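5' nucleotidase family protein (Staphylococcus aureus subsp. aureus, PDB 4Q7F) belongs to the 5' nucleotidase family and pairs a calcineurin-like metallophosphoesterase domain, which holds manganese and magnesium ions, with a 5'-nucleotidase C-terminal domain. Local coordinates at residues S237-Q251 / F256-T270. Sequence-based numbering, arbitrary orientation.
Sequences SKDIDIFITGHQHRQ and FKQTAVIQPGTRGTT. With MG (magnesium ion), chain B; MN (manganese (II) ion), chain C.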
loop_
_atom_site.group_PDB
_atom_site.type_symbol
_atom_site.label_atom_id
_atom_site.label_comp_id
_atom_site.label_asym_id
_atom_site.label_seq_id
_atom_site.Cartn_x
_atom_site.Cartn_y
_atom_site.Cartn_z
ATOM N N SER A 237 26.218 -5.279 1.056
ATOM C CA SER A 237 26.265 -4.870 2.469
ATOM C C SER A 237 27.539 -4.123 2.885
ATOM O O SER A 237 27.454 -3.062 3.493
ATOM C CB SER A 237 26.082 -6.064 3.412
ATOM O OG SER A 237 26.047 -5.604 4.759
ATOM N N LYS A 238 28.710 -4.667 2.553
ATOM C CA LYS A 238 29.989 -4.048 2.960
ATOM C C LYS A 238 30.176 -2.588 2.534
ATOM O O LYS A 238 30.993 -1.881 3.119
ATOM C CB LYS A 238 31.183 -4.862 2.450
ATOM C CG LYS A 238 31.365 -4.849 0.938
ATOM C CD LYS A 238 32.721 -5.428 0.558
ATOM C CE LYS A 238 33.072 -5.121 -0.886
ATOM N NZ LYS A 238 34.463 -5.552 -1.176
ATOM N N ASP A 239 29.436 -2.148 1.520
ATOM C CA ASP A 239 29.523 -0.781 1.013
ATOM C C ASP A 239 28.335 0.098 1.433
ATOM O O ASP A 239 28.302 1.290 1.130
ATOM C CB ASP A 239 29.621 -0.826 -0.510
ATOM C CG ASP A 239 30.885 -1.534 -0.989
ATOM O OD1 ASP A 239 31.936 -1.374 -0.339
ATOM O OD2 ASP A 239 30.834 -2.231 -2.019
ATOM N N ILE A 240 27.369 -0.498 2.125
ATOM C CA ILE A 240 26.180 0.214 2.588
ATOM C C ILE A 240 26.229 0.304 4.107
ATOM O O ILE A 240 26.374 -0.705 4.808
ATOM C CB ILE A 240 24.877 -0.515 2.195
ATOM C CG1 ILE A 240 24.813 -0.739 0.682
ATOM C CG2 ILE A 240 23.684 0.288 2.661
ATOM C CD1 ILE A 240 23.666 -1.624 0.225
ATOM N N ASP A 241 26.110 1.526 4.603
ATOM C CA ASP A 241 26.131 1.795 6.025
ATOM C C ASP A 241 24.700 1.808 6.579
ATOM O O ASP A 241 24.439 1.259 7.643
ATOM C CB ASP A 241 26.845 3.131 6.250
ATOM C CG ASP A 241 28.288 3.094 5.749
ATOM O OD1 ASP A 241 29.088 2.334 6.316
ATOM O OD2 ASP A 241 28.621 3.802 4.784
ATOM N N ILE A 242 23.779 2.421 5.847
ATOM C CA ILE A 242 22.390 2.493 6.282
ATOM C C ILE A 242 21.485 2.076 5.127
ATOM O O ILE A 242 21.614 2.584 3.998
ATOM C CB ILE A 242 22.007 3.907 6.767
ATOM C CG1 ILE A 242 22.987 4.401 7.847
ATOM C CG2 ILE A 242 20.594 3.921 7.318
ATOM C CD1 ILE A 242 22.665 5.784 8.382
ATOM N N PHE A 243 20.575 1.152 5.412
ATOM C CA PHE A 243 19.660 0.612 4.399
ATOM C C PHE A 243 18.242 0.849 4.908
ATOM O O PHE A 243 17.739 0.117 5.784
ATOM C CB PHE A 243 19.946 -0.872 4.163
ATOM C CG PHE A 243 19.360 -1.419 2.882
ATOM C CD1 PHE A 243 19.981 -1.174 1.662
ATOM C CD2 PHE A 243 18.224 -2.204 2.893
ATOM C CE1 PHE A 243 19.457 -1.681 0.479
ATOM C CE2 PHE A 243 17.693 -2.706 1.714
ATOM C CZ PHE A 243 18.309 -2.445 0.504
ATOM N N ILE A 244 17.633 1.914 4.388
ATOM C CA ILE A 244 16.287 2.330 4.751
ATOM C C ILE A 244 15.312 1.700 3.781
ATOM O O ILE A 244 15.512 1.762 2.565
ATOM C CB ILE A 244 16.198 3.883 4.786
ATOM C CG1 ILE A 244 16.930 4.372 6.033
ATOM C CG2 ILE A 244 14.756 4.395 4.795
ATOM C CD1 ILE A 244 17.062 5.894 6.158
ATOM N N THR A 245 14.284 1.057 4.334
ATOM C CA THR A 245 13.275 0.364 3.549
ATOM C C THR A 245 11.847 0.735 3.961
ATOM O O THR A 245 11.629 1.439 4.935
ATOM C CB THR A 245 13.459 -1.164 3.650
ATOM O OG1 THR A 245 13.263 -1.603 4.996
ATOM C CG2 THR A 245 14.820 -1.561 3.172
ATOM N N GLY A 246 10.869 0.243 3.208
ATOM C CA GLY A 246 9.459 0.534 3.482
ATOM C C GLY A 246 8.609 -0.435 2.690
ATOM O O GLY A 246 9.008 -1.591 2.498
ATOM N N HIS A 247 7.435 0.034 2.252
ATOM C CA HIS A 247 6.529 -0.706 1.368
ATOM C C HIS A 247 5.785 -1.882 1.949
ATOM O O HIS A 247 4.599 -2.058 1.659
ATOM C CB HIS A 247 7.294 -1.173 0.112
ATOM C CG HIS A 247 6.454 -1.899 -0.886
ATOM N ND1 HIS A 247 5.404 -1.298 -1.545
ATOM C CD2 HIS A 247 6.529 -3.161 -1.373
ATOM C CE1 HIS A 247 4.863 -2.155 -2.383
ATOM N NE2 HIS A 247 5.524 -3.295 -2.298
ATOM N N GLN A 248 6.479 -2.706 2.731
ATOM C CA GLN A 248 5.859 -3.871 3.319
ATOM C C GLN A 248 5.180 -3.561 4.648
ATOM O O GLN A 248 4.470 -4.414 5.165
ATOM C CB GLN A 248 6.890 -4.982 3.490
ATOM C CG GLN A 248 7.436 -5.553 2.180
ATOM C CD GLN A 248 8.534 -6.587 2.439
ATOM O OE1 GLN A 248 9.417 -6.361 3.263
ATOM N NE2 GLN A 248 8.472 -7.718 1.754
ATOM N N HIS A 249 5.402 -2.352 5.207
ATOM C CA HIS A 249 4.779 -1.949 6.473
ATOM C C HIS A 249 5.244 -2.798 7.663
ATOM O O HIS A 249 4.532 -2.948 8.664
ATOM C CB HIS A 249 3.268 -2.026 6.367
ATOM C CG HIS A 249 2.687 -1.172 5.294
ATOM N ND1 HIS A 249 1.333 -0.975 5.163
ATOM C CD2 HIS A 249 3.272 -0.388 4.362
ATOM C CE1 HIS A 249 1.107 -0.158 4.149
ATOM N NE2 HIS A 249 2.267 0.242 3.674
ATOM N N ARG A 250 6.428 -3.369 7.549
ATOM C CA ARG A 250 6.993 -4.169 8.618
ATOM C C ARG A 250 7.821 -3.282 9.550
ATOM O O ARG A 250 8.198 -2.167 9.173
ATOM C CB ARG A 250 7.881 -5.231 8.014
ATOM C CG ARG A 250 7.124 -6.171 7.095
ATOM C CD ARG A 250 8.073 -6.954 6.226
ATOM N NE ARG A 250 8.805 -7.934 7.005
ATOM C CZ ARG A 250 9.696 -8.777 6.498
ATOM N NH1 ARG A 250 10.015 -8.727 5.210
ATOM N NH2 ARG A 250 10.301 -9.648 7.294
ATOM N N GLN A 251 8.076 -3.791 10.766
ATOM C CA GLN A 251 8.856 -3.083 11.774
ATOM C C GLN A 251 10.171 -3.811 11.965
ATOM O O GLN A 251 10.228 -4.891 12.576
ATOM C CB GLN A 251 8.056 -2.926 13.058
ATOM C CG GLN A 251 6.781 -2.146 12.769
ATOM C CD GLN A 251 6.103 -1.607 13.991
ATOM O OE1 GLN A 251 6.449 -1.956 15.113
ATOM N NE2 GLN A 251 5.122 -0.732 13.777
ATOM N N PHE A 256 22.703 -5.978 9.378
ATOM C CA PHE A 256 22.970 -7.018 8.369
ATOM C C PHE A 256 24.469 -6.819 8.207
ATOM O O PHE A 256 24.906 -5.853 7.573
ATOM C CB PHE A 256 22.253 -6.813 7.038
ATOM C CG PHE A 256 22.498 -7.933 6.043
ATOM C CD1 PHE A 256 23.655 -7.964 5.275
ATOM C CD2 PHE A 256 21.574 -8.954 5.883
ATOM C CE1 PHE A 256 23.891 -8.988 4.373
ATOM C CE2 PHE A 256 21.793 -9.981 4.970
ATOM C CZ PHE A 256 22.958 -9.995 4.213
ATOM N N LYS A 257 25.251 -7.712 8.801
ATOM C CA LYS A 257 26.699 -7.563 8.831
ATOM C C LYS A 257 26.959 -6.206 9.524
ATOM O O LYS A 257 26.542 -6.038 10.672
ATOM C CB LYS A 257 27.321 -7.720 7.437
ATOM C CG LYS A 257 27.159 -9.142 6.908
ATOM C CD LYS A 257 27.809 -9.359 5.558
ATOM C CE LYS A 257 27.617 -10.805 5.126
ATOM N NZ LYS A 257 28.064 -11.027 3.731
ATOM N N GLN A 258 27.579 -5.232 8.862
ATOM C CA GLN A 258 27.808 -3.913 9.512
ATOM C C GLN A 258 26.743 -2.882 9.144
ATOM O O GLN A 258 26.716 -1.775 9.690
ATOM C CB GLN A 258 29.183 -3.364 9.150
ATOM C CG GLN A 258 30.319 -4.242 9.652
ATOM C CD GLN A 258 30.371 -4.282 11.165
ATOM O OE1 GLN A 258 30.536 -3.249 11.824
ATOM N NE2 GLN A 258 30.250 -5.473 11.726
ATOM N N THR A 259 25.859 -3.257 8.227
ATOM C CA THR A 259 24.827 -2.346 7.745
ATOM C C THR A 259 23.675 -2.163 8.738
ATOM O O THR A 259 23.183 -3.135 9.296
ATOM C CB THR A 259 24.244 -2.867 6.412
ATOM O OG1 THR A 259 25.300 -3.052 5.457
ATOM C CG2 THR A 259 23.225 -1.882 5.852
ATOM N N ALA A 260 23.263 -0.914 8.967
ATOM C CA ALA A 260 22.100 -0.652 9.797
ATOM C C ALA A 260 20.880 -0.776 8.875
ATOM O O ALA A 260 20.791 -0.071 7.853
ATOM C CB ALA A 260 22.161 0.738 10.418
ATOM N N VAL A 261 19.954 -1.675 9.227
ATOM C CA VAL A 261 18.742 -1.926 8.429
ATOM C C VAL A 261 17.484 -1.472 9.174
ATOM O O VAL A 261 17.256 -1.853 10.334
ATOM C CB VAL A 261 18.604 -3.414 8.093
ATOM C CG1 VAL A 261 17.423 -3.634 7.160
ATOM C CG2 VAL A 261 19.904 -3.945 7.502
ATOM N N ILE A 262 16.669 -0.672 8.486
ATOM C CA ILE A 262 15.448 -0.115 9.029
ATOM C C ILE A 262 14.213 -0.239 8.133
ATOM O O ILE A 262 14.277 -0.035 6.900
ATOM C CB ILE A 262 15.609 1.407 9.219
ATOM C CG1 ILE A 262 16.577 1.723 10.350
ATOM C CG2 ILE A 262 14.256 2.061 9.497
ATOM C CD1 ILE A 262 16.003 1.548 11.745
ATOM N N GLN A 263 13.087 -0.566 8.767
ATOM C CA GLN A 263 11.779 -0.533 8.115
ATOM C C GLN A 263 10.887 -0.001 9.235
ATOM O O GLN A 263 10.720 -0.655 10.281
ATOM C CB GLN A 263 11.300 -1.876 7.540
ATOM C CG GLN A 263 10.151 -1.607 6.554
ATOM C CD GLN A 263 9.763 -2.769 5.673
ATOM O OE1 GLN A 263 8.583 -3.092 5.550
ATOM N NE2 GLN A 263 10.742 -3.383 5.028
ATOM N N PRO A 264 10.362 1.224 9.060
ATOM C CA PRO A 264 9.624 1.856 10.116
ATOM C C PRO A 264 8.105 1.760 10.061
ATOM O O PRO A 264 7.414 2.760 10.278
ATOM C CB PRO A 264 10.095 3.300 10.005
ATOM C CG PRO A 264 10.347 3.495 8.558
ATOM C CD PRO A 264 10.584 2.155 7.941
ATOM N N GLY A 265 7.575 0.584 9.761
ATOM C CA GLY A 265 6.141 0.398 9.782
ATOM C C GLY A 265 5.328 1.299 8.850
ATOM O O GLY A 265 5.679 1.513 7.672
ATOM N N THR A 266 4.226 1.804 9.380
ATOM C CA THR A 266 3.308 2.590 8.588
ATOM C C THR A 266 2.428 3.442 9.481
ATOM O O THR A 266 2.241 3.149 10.663
ATOM C CB THR A 266 2.390 1.636 7.743
ATOM O OG1 THR A 266 1.518 2.393 6.882
ATOM C CG2 THR A 266 1.550 0.734 8.660
ATOM N N ARG A 267 1.860 4.479 8.889
ATOM C CA ARG A 267 0.942 5.399 9.583
ATOM C C ARG A 267 1.497 6.137 10.806
ATOM O O ARG A 267 0.737 6.577 11.689
ATOM C CB ARG A 267 -0.354 4.701 9.953
ATOM C CG ARG A 267 -1.003 3.999 8.801
ATOM C CD ARG A 267 -2.371 3.483 9.177
ATOM N NE ARG A 267 -3.000 2.827 8.043
ATOM C CZ ARG A 267 -4.232 2.316 8.052
ATOM N NH1 ARG A 267 -4.981 2.364 9.145
ATOM N NH2 ARG A 267 -4.706 1.742 6.968
ATOM N N GLY A 268 2.819 6.262 10.861
ATOM C CA GLY A 268 3.477 7.004 11.940
ATOM C C GLY A 268 3.329 6.423 13.345
ATOM O O GLY A 268 3.230 7.157 14.272
ATOM N N THR A 269 3.269 5.097 13.478
ATOM C CA THR A 269 3.194 4.468 14.786
ATOM C C THR A 269 4.611 4.274 15.318
ATOM O O THR A 269 4.804 4.048 16.514
ATOM C CB THR A 269 2.500 3.098 14.725
ATOM O OG1 THR A 269 3.218 2.257 13.831
ATOM C CG2 THR A 269 1.082 3.239 14.221
ATOM N N THR A 270 5.601 4.358 14.416
ATOM C CA THR A 270 7.020 4.243 14.793
ATOM C C THR A 270 7.860 5.186 13.904
ATOM O O THR A 270 7.360 5.738 12.918
ATOM C CB THR A 270 7.552 2.787 14.696
ATOM O OG1 THR A 270 7.426 2.313 13.357
ATOM C CG2 THR A 270 6.763 1.838 15.587
HETATM MG MG MG B . 4.252 0.885 -1.097
HETATM MN MN MN C . 2.558 1.548 1.728
HETATM O O HOH W 1 28.492 -4.835 6.436
HETATM O O HOH W 2 2.931 -0.264 0.424
HETATM O O HOH W 3 7.016 0.295 5.626
HETATM O O HOH W 4 3.301 0.414 11.656
HETATM O O HOH W 5 0.537 0.465 0.890
#
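One face of the His-249 imidazole is covered by Thr-266, whose CB lies 3.9 Å from the centroid of that ring in a CH-pi contact, 16° off the normal. The hydroxyl OG1 of Thr-266 stands over the ring centre but is hydrogen-bonded to the backbone carbonyl of Asp-27, while His-249 NE2 binds manganese at 2.4 Å. His-247 meets magnesium at the edge of its ring, in plane, through ND1. At the far end, the edge of the Phe-256 ring faces the hydroxyl of Ser-237. That hydroxyl also lies close to Thr-259 OG1, which donates to Ile-240 O.

Between these ends, strands 242-244 and 259-264 run parallel. Ala-260 N gives an almost straight bond (171°) to Asp-241 O, and Phe-243 N and Ile-262 N carry the pairing on. Ile-262 O then accepts twice from Thr-245, from its N and, at 2.7 Å, from its OG1, which sits above the carbonyl plane.

Near the end of strand 259-264, the Gln-263 side chain reaches across to the segment 245-250. With CG anti to its N (chi1 -164°) and the chain extended, its amide forms hydrogen bonds through both end atoms: NE2 donates to Thr-245 OG1 (3.1 Å), and OE1 accepts from Arg-250 N (3.0 Å). This fixes the amide's rotation and ties the two ends of the histidine-bearing loop together. Gly-265 N closes on Arg-250 O at 2.9 Å, and a water joins Gln-251 NE2, Thr-266 N and Thr-269 OG1.

Ile-242, Ala-260 and Ile-262 pack against strand 270-278 of the other sheet. This is the calcineurin-like metallophosphoesterase sandwich, where the Gly-His-Gln-His loop after a core strand brings one histidine to each metal and Asp-72 bridges the two.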